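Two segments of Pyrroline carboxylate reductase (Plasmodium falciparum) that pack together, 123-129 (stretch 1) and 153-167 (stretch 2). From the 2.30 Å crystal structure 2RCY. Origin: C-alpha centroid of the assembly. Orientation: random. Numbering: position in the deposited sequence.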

# COMPACT_ATOMS: atom_id res chain seq x y z
N GLY A 123 -7.98 -36.52 -13.65
CA GLY A 123 -7.68 -35.35 -14.47
C GLY A 123 -8.90 -34.56 -14.89
O GLY A 123 -10.01 -35.09 -14.97
N SER A 124 -8.69 -33.27 -15.15
CA SER A 124 -9.73 -32.42 -15.72
C SER A 124 -9.30 -32.01 -17.12
O SER A 124 -8.18 -31.55 -17.33
CB SER A 124 -9.98 -31.20 -14.85
OG SER A 124 -11.06 -30.43 -15.34
N PHE A 125 -10.21 -32.19 -18.08
CA PHE A 125 -9.90 -31.92 -19.48
C PHE A 125 -10.95 -31.03 -20.13
O PHE A 125 -12.14 -31.13 -19.83
CB PHE A 125 -9.80 -33.23 -20.28
CG PHE A 125 -8.95 -34.29 -19.63
CD1 PHE A 125 -9.52 -35.23 -18.78
CD2 PHE A 125 -7.59 -34.36 -19.89
CE1 PHE A 125 -8.74 -36.22 -18.19
CE2 PHE A 125 -6.80 -35.35 -19.30
CZ PHE A 125 -7.38 -36.28 -18.45
N ILE A 126 -10.48 -30.14 -21.00
CA ILE A 126 -11.34 -29.39 -21.91
C ILE A 126 -10.78 -29.48 -23.32
O ILE A 126 -9.56 -29.52 -23.51
CB ILE A 126 -11.51 -27.88 -21.51
CG1 ILE A 126 -10.16 -27.17 -21.32
CG2 ILE A 126 -12.46 -27.75 -20.31
CD1 ILE A 126 -9.51 -27.32 -19.94
N TYR A 127 -11.66 -29.55 -24.32
CA TYR A 127 -11.20 -29.66 -25.71
C TYR A 127 -12.08 -28.97 -26.74
O TYR A 127 -13.27 -28.73 -26.51
CB TYR A 127 -10.96 -31.13 -26.10
CG TYR A 127 -12.18 -31.89 -26.59
CD1 TYR A 127 -12.41 -32.05 -27.96
CD2 TYR A 127 -13.09 -32.44 -25.70
CE1 TYR A 127 -13.52 -32.75 -28.42
CE2 TYR A 127 -14.21 -33.14 -26.15
CZ TYR A 127 -14.42 -33.29 -27.51
OH TYR A 127 -15.52 -33.98 -27.96
N CYS A 128 -11.46 -28.65 -27.87
CA CYS A 128 -12.14 -28.15 -29.05
C CYS A 128 -11.46 -28.77 -30.26
O CYS A 128 -10.32 -29.23 -30.17
CB CYS A 128 -12.07 -26.62 -29.11
SG CYS A 128 -10.40 -25.95 -29.13
N SER A 129 -12.16 -28.80 -31.39
CA SER A 129 -11.64 -29.44 -32.59
C SER A 129 -11.96 -28.65 -33.85
O SER A 129 -12.90 -27.85 -33.87
CB SER A 129 -12.18 -30.87 -32.70
OG SER A 129 -13.59 -30.88 -32.73
N GLU A 153 -16.32 -30.75 -23.80
CA GLU A 153 -16.10 -30.06 -25.07
C GLU A 153 -16.59 -28.63 -24.94
O GLU A 153 -17.75 -28.38 -24.59
CB GLU A 153 -16.81 -30.76 -26.23
CG GLU A 153 -16.45 -30.17 -27.59
CD GLU A 153 -17.11 -30.88 -28.76
OE1 GLU A 153 -18.14 -31.57 -28.57
OE2 GLU A 153 -16.59 -30.73 -29.89
N ILE A 154 -15.68 -27.69 -25.20
CA ILE A 154 -15.99 -26.27 -25.07
C ILE A 154 -15.63 -25.51 -26.35
O ILE A 154 -14.95 -26.05 -27.22
CB ILE A 154 -15.27 -25.63 -23.85
CG1 ILE A 154 -13.74 -25.66 -24.03
CG2 ILE A 154 -15.68 -26.32 -22.54
CD1 ILE A 154 -13.00 -24.69 -23.14
N LYS A 155 -16.10 -24.27 -26.44
CA LYS A 155 -15.74 -23.38 -27.55
C LYS A 155 -14.23 -23.09 -27.54
O LYS A 155 -13.60 -23.13 -26.48
CB LYS A 155 -16.51 -22.06 -27.45
CG LYS A 155 -18.02 -22.20 -27.61
CD LYS A 155 -18.72 -20.89 -27.29
CE LYS A 155 -20.21 -20.96 -27.61
NZ LYS A 155 -20.89 -19.67 -27.33
N GLU A 156 -13.68 -22.79 -28.71
CA GLU A 156 -12.25 -22.48 -28.83
C GLU A 156 -11.87 -21.21 -28.08
O GLU A 156 -10.79 -21.13 -27.49
CB GLU A 156 -11.83 -22.38 -30.30
CG GLU A 156 -10.32 -22.43 -30.51
CD GLU A 156 -9.90 -22.11 -31.93
OE1 GLU A 156 -8.69 -21.92 -32.15
OE2 GLU A 156 -10.77 -22.04 -32.83
N LYS A 157 -12.77 -20.22 -28.09
CA LYS A 157 -12.53 -18.94 -27.42
C LYS A 157 -12.51 -19.06 -25.89
O LYS A 157 -11.98 -18.18 -25.21
CB LYS A 157 -13.55 -17.88 -27.88
CG LYS A 157 -14.99 -18.13 -27.44
CD LYS A 157 -15.93 -17.00 -27.86
CE LYS A 157 -15.63 -15.68 -27.14
NZ LYS A 157 -15.81 -15.77 -25.66
N ASP A 158 -13.09 -20.14 -25.37
CA ASP A 158 -13.13 -20.40 -23.93
C ASP A 158 -11.96 -21.25 -23.44
O ASP A 158 -11.86 -21.53 -22.24
CB ASP A 158 -14.46 -21.08 -23.55
CG ASP A 158 -15.65 -20.14 -23.65
OD1 ASP A 158 -15.46 -18.92 -23.83
OD2 ASP A 158 -16.79 -20.64 -23.55
N MSE A 159 -11.08 -21.66 -24.35
CA MSE A 159 -9.96 -22.54 -24.03
C MSE A 159 -8.91 -21.88 -23.15
O MSE A 159 -8.25 -22.55 -22.35
CB MSE A 159 -9.30 -23.07 -25.30
CG MSE A 159 -10.07 -24.17 -26.01
SE MSE A 159 -10.03 -25.90 -25.09
CE MSE A 159 -8.11 -26.24 -25.10
N ASP A 160 -8.74 -20.57 -23.30
CA ASP A 160 -7.71 -19.82 -22.57
C ASP A 160 -8.03 -19.68 -21.08
O ASP A 160 -7.15 -19.88 -20.24
CB ASP A 160 -7.49 -18.45 -23.22
CG ASP A 160 -7.13 -18.56 -24.70
OD1 ASP A 160 -6.04 -19.08 -25.01
OD2 ASP A 160 -7.94 -18.12 -25.54
N ILE A 161 -9.28 -19.33 -20.77
CA ILE A 161 -9.74 -19.25 -19.38
C ILE A 161 -9.83 -20.64 -18.73
O ILE A 161 -9.51 -20.81 -17.55
CB ILE A 161 -11.07 -18.44 -19.23
CG1 ILE A 161 -11.56 -18.41 -17.77
CG2 ILE A 161 -12.16 -18.96 -20.15
CD1 ILE A 161 -10.65 -17.67 -16.82
N ALA A 162 -10.25 -21.64 -19.51
CA ALA A 162 -10.33 -23.02 -19.04
C ALA A 162 -8.96 -23.59 -18.70
O ALA A 162 -8.82 -24.33 -17.73
CB ALA A 162 -11.04 -23.88 -20.06
N THR A 163 -7.95 -23.23 -19.50
CA THR A 163 -6.56 -23.58 -19.24
C THR A 163 -6.10 -22.98 -17.91
O THR A 163 -5.46 -23.66 -17.11
CB THR A 163 -5.63 -23.09 -20.38
OG1 THR A 163 -6.09 -23.60 -21.64
CG2 THR A 163 -4.19 -23.54 -20.16
N ALA A 164 -6.45 -21.72 -17.69
CA ALA A 164 -6.10 -20.99 -16.47
C ALA A 164 -6.69 -21.60 -15.21
O ALA A 164 -6.08 -21.53 -14.14
CB ALA A 164 -6.51 -19.53 -16.60
N ILE A 165 -7.87 -22.20 -15.34
CA ILE A 165 -8.56 -22.84 -14.21
C ILE A 165 -8.23 -24.33 -14.11
O ILE A 165 -7.78 -24.80 -13.06
CB ILE A 165 -10.10 -22.65 -14.30
CG1 ILE A 165 -10.46 -21.19 -14.03
CG2 ILE A 165 -10.84 -23.58 -13.33
CD1 ILE A 165 -11.87 -20.82 -14.44
N SER A 166 -8.46 -25.07 -15.19
CA SER A 166 -8.31 -26.52 -15.19
C SER A 166 -6.86 -26.97 -15.38
O SER A 166 -6.38 -27.83 -14.65
CB SER A 166 -9.23 -27.14 -16.25
OG SER A 166 -8.99 -28.53 -16.38
N GLY A 167 -6.18 -26.38 -16.36
CA GLY A 167 -4.79 -26.72 -16.65
C GLY A 167 -3.82 -26.24 -15.58
O GLY A 167 -3.00 -27.01 -15.09
O HOH W 1 -7.02 -28.99 -17.90

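Strand 123-129 runs almost antiparallel to helix 159-167: their N-to-C directions differ by 174° and the axes approach to 8.5 Å. That spacing leaves room for one layer of interlocking side chains, and the two stretches together bury 593 Å². The CA-to-CB bonds of Ser 124, Ile 126 and Cys 128 point toward stretch 2, whereas that of Phe 125 points away and its residue loses almost no area to the contact.

The principal bump is Ile 126, with 117 Å² covered. Its chi1 of 53° (p) and chi2 of -85° (m) place Ile 126 CG1 3.6 Å from Ala 162 CB and Ile 126 CD1 3.7 Å from Ser 166 CB. Ala 162 points toward the strand yet offers only a methyl, so the helix surface is low where the isoleucine lies. The hollow is walled further by Met 159, whose SE is 4.0 Å from Ile 126 CG1, and by Ile 154, whose CD1 is 3.9 Å from Ile 126 CB.

Met 159 is present as selenomethionine. Its CA-to-CB bond points sideways, but three m torsions (-76°, -72°, -61°) fold the chain so that its end comes nearer the strand. Met 159 SE reaches 4.0 Å from Tyr 127 CA, while Met 159 CG packs 3.6 Å from Cys 128 SG. A flexible, unbranched side chain suits this curved filling. Cys 128 is a smaller bump: Cys 128 CB lies 3.5 Å from Ile 154 O, and Cys 128 SG sits 3.8 Å from Glu 156 CG.

At the other end, small polar residues allow a close approach. The CA atoms of Ser 124 and Ser 166 are 6.1 Å apart, and both side chains adopt chi1 near t, bringing Ser 124 OG and Ser 166 OG into a 3.0 Å hydrogen bond in which either could donate. Water 1 adds a bridge, its O donating to Ser 124 O at 2.9 Å and hydrogen bonding with Ser 166 OG at 2.5 Å.

Before the helix, stretch 2 joins the strand through its backbone. Tyr 127 and Glu 153 form a parallel bridge (CA-CA 5.0 Å), and Ile 154 N donates to Tyr 127 O at 2.9 Å with an angle of 163°. Glu 153 CA also makes a CA-H...O contact to Tyr 127 O at 3.4 Å. Both side chains project from the same sheet face: Glu 153 CG covers one face of the Tyr 127 ring, 4.0 Å from its centroid and 22° off the normal, so the aliphatic part of an exposed glutamate shields the aromatic ring.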